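Local coordinates for protein eukaryotic translation initiation factor 2D (Homo sapiens, PDB 5W2F) that delivers tRNA to the P-site of the eukaryotic ribosome independently of GTP during translation initiation, this chain being its C-terminal part with SWIB/MDM2 and SUI1 regions, at residues V55-I60 against C64-N69. Sequence-based numbering, arbitrary orientation.
Sequences VRLDPI and CILEKN
Leu-57, just ahead of helix 59-65, points its side chain at the residues where that helix ends, and its CD2 methyl meets both Ile-65, the last helical residue, and Leu-66, the first beyond it. In this SWIB/MDM2 region strand 54-56 leads into the short helix through Asp-58, which takes the N-cap position with OD1 bonded to Leu-61 N. Within the helix, Ile-60 and Cys-64 are joined through the backbone: Cys-64 N donates to Ile-60 O at 3.1 Å, a link between residues four apart, as in an alpha-helical turn. That turn brings the chain back to Leu-57. Ile-65 crosses the leucine at about a right angle, its CD1 3.8 Å from Leu-57 CD2; with CG1 set between the backbone N and the carbonyl carbon (chi1 64°), the end of the chain comes nearer than CB would suggest. Leu-66 meets the leucine tip to tip, its CD2 3.9 Å from Leu-57 CD2. Leu-77 of strand 76-78 touches both Leu-57 and Ile-65, and Leu-82 of helix 79-89 also packs on Ile-65, so the apolar cluster belongs to the core between the two-stranded antiparallel sheet (54-56 with 76-78) and helix 79-89. Cys-64 SG lies 3.3 Å from Ile-60 O.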
loop_
_atom_site.group_PDB
_atom_site.type_symbol
_atom_site.label_atom_id
_atom_site.label_comp_id
_atom_site.label_asym_id
_atom_site.label_seq_id
_atom_site.Cartn_x
_atom_site.Cartn_y
_atom_site.Cartn_z
ATOM N N VAL A 55 26.435 -9.294 -9.372
ATOM C CA VAL A 55 26.738 -9.297 -7.950
ATOM C C VAL A 55 26.714 -10.735 -7.448
ATOM O O VAL A 55 25.757 -11.470 -7.706
ATOM C CB VAL A 55 25.718 -8.434 -7.175
ATOM C CG1 VAL A 55 26.002 -8.489 -5.672
ATOM C CG2 VAL A 55 25.766 -6.991 -7.684
ATOM N N ARG A 56 27.778 -11.128 -6.740
ATOM C CA ARG A 56 27.867 -12.437 -6.111
ATOM C C ARG A 56 27.196 -12.327 -4.744
ATOM O O ARG A 56 27.655 -11.601 -3.881
ATOM C CB ARG A 56 29.319 -12.871 -5.945
ATOM C CG ARG A 56 30.103 -12.977 -7.244
ATOM C CD ARG A 56 31.595 -13.228 -6.993
ATOM N NE ARG A 56 32.346 -11.981 -6.756
ATOM C CZ ARG A 56 32.743 -11.488 -5.571
ATOM N NH1 ARG A 56 32.521 -12.130 -4.411
ATOM N NH2 ARG A 56 33.415 -10.323 -5.555
ATOM N N LEU A 57 26.140 -13.087 -4.531
ATOM C CA LEU A 57 25.406 -13.004 -3.295
ATOM C C LEU A 57 26.189 -13.678 -2.156
ATOM O O LEU A 57 26.675 -14.795 -2.283
ATOM C CB LEU A 57 24.015 -13.602 -3.429
ATOM C CG LEU A 57 22.922 -12.765 -4.128
ATOM C CD1 LEU A 57 23.219 -12.319 -5.531
ATOM C CD2 LEU A 57 21.626 -13.552 -4.064
ATOM N N ASP A 58 26.296 -12.970 -1.039
ATOM C CA ASP A 58 26.913 -13.492 0.169
ATOM C C ASP A 58 25.851 -14.247 0.974
ATOM O O ASP A 58 24.674 -14.306 0.562
ATOM C CB ASP A 58 27.581 -12.347 0.948
ATOM C CG ASP A 58 26.598 -11.352 1.547
ATOM O OD1 ASP A 58 25.421 -11.316 1.148
ATOM O OD2 ASP A 58 27.040 -10.575 2.414
ATOM N N PRO A 59 26.249 -14.862 2.093
ATOM C CA PRO A 59 25.243 -15.639 2.807
ATOM C C PRO A 59 24.038 -14.843 3.280
ATOM O O PRO A 59 22.918 -15.353 3.228
ATOM C CB PRO A 59 26.037 -16.218 3.976
ATOM C CG PRO A 59 27.412 -16.407 3.411
ATOM C CD PRO A 59 27.619 -15.201 2.544
ATOM N N ILE A 60 24.256 -13.603 3.707
ATOM C CA ILE A 60 23.150 -12.738 4.117
ATOM C C ILE A 60 22.156 -12.526 2.979
ATOM O O ILE A 60 20.947 -12.692 3.168
ATOM C CB ILE A 60 23.690 -11.400 4.681
ATOM C CG1 ILE A 60 24.243 -11.649 6.084
ATOM C CG2 ILE A 60 22.614 -10.311 4.695
ATOM C CD1 ILE A 60 25.097 -10.535 6.630
ATOM N N CYS A 64 18.145 -14.020 2.638
ATOM C CA CYS A 64 16.938 -13.222 2.642
ATOM C C CYS A 64 16.286 -12.952 1.303
ATOM O O CYS A 64 15.134 -12.518 1.309
ATOM C CB CYS A 64 17.109 -11.963 3.482
ATOM S SG CYS A 64 18.247 -10.744 2.850
ATOM N N ILE A 65 16.955 -13.227 0.170
ATOM C CA ILE A 65 16.244 -13.164 -1.113
ATOM C C ILE A 65 16.098 -14.449 -1.918
ATOM O O ILE A 65 15.225 -14.499 -2.795
ATOM C CB ILE A 65 16.732 -12.006 -2.014
ATOM C CG1 ILE A 65 18.176 -12.189 -2.431
ATOM C CG2 ILE A 65 16.548 -10.666 -1.299
ATOM C CD1 ILE A 65 18.552 -11.355 -3.630
ATOM N N LEU A 66 16.892 -15.479 -1.640
ATOM C CA LEU A 66 16.761 -16.747 -2.363
ATOM C C LEU A 66 15.906 -17.759 -1.612
ATOM O O LEU A 66 15.980 -17.858 -0.383
ATOM C CB LEU A 66 18.126 -17.361 -2.640
ATOM C CG LEU A 66 19.144 -16.474 -3.350
ATOM C CD1 LEU A 66 20.401 -17.293 -3.566
ATOM C CD2 LEU A 66 18.612 -15.931 -4.669
ATOM N N GLU A 67 15.118 -18.521 -2.369
ATOM C CA GLU A 67 14.288 -19.594 -1.808
ATOM C C GLU A 67 15.161 -20.803 -1.463
ATOM O O GLU A 67 15.061 -21.355 -0.363
ATOM C CB GLU A 67 13.178 -20.027 -2.787
ATOM C CG GLU A 67 12.337 -18.909 -3.406
ATOM C CD GLU A 67 11.841 -17.887 -2.397
ATOM O OE1 GLU A 67 11.396 -18.290 -1.299
ATOM O OE2 GLU A 67 11.891 -16.677 -2.712
ATOM N N LYS A 68 16.008 -21.197 -2.415
ATOM C CA LYS A 68 16.941 -22.311 -2.250
ATOM C C LYS A 68 18.378 -21.858 -2.554
ATOM O O LYS A 68 18.650 -21.344 -3.644
ATOM C CB LYS A 68 16.544 -23.456 -3.186
ATOM C CG LYS A 68 17.213 -24.783 -2.860
ATOM C CD LYS A 68 17.143 -25.747 -4.032
ATOM C CE LYS A 68 17.825 -27.062 -3.695
ATOM N NZ LYS A 68 17.850 -27.990 -4.860
ATOM N N ASN A 69 19.283 -22.053 -1.592
ATOM C CA ASN A 69 20.714 -21.762 -1.769
ATOM C C ASN A 69 21.505 -23.070 -1.900
ATOM O O ASN A 69 21.982 -23.618 -0.907
ATOM C CB ASN A 69 21.245 -20.899 -0.609
ATOM C CG ASN A 69 22.728 -20.531 -0.750
ATOM O OD1 ASN A 69 23.356 -20.734 -1.794
ATOM N ND2 ASN A 69 23.289 -19.982 0.322
#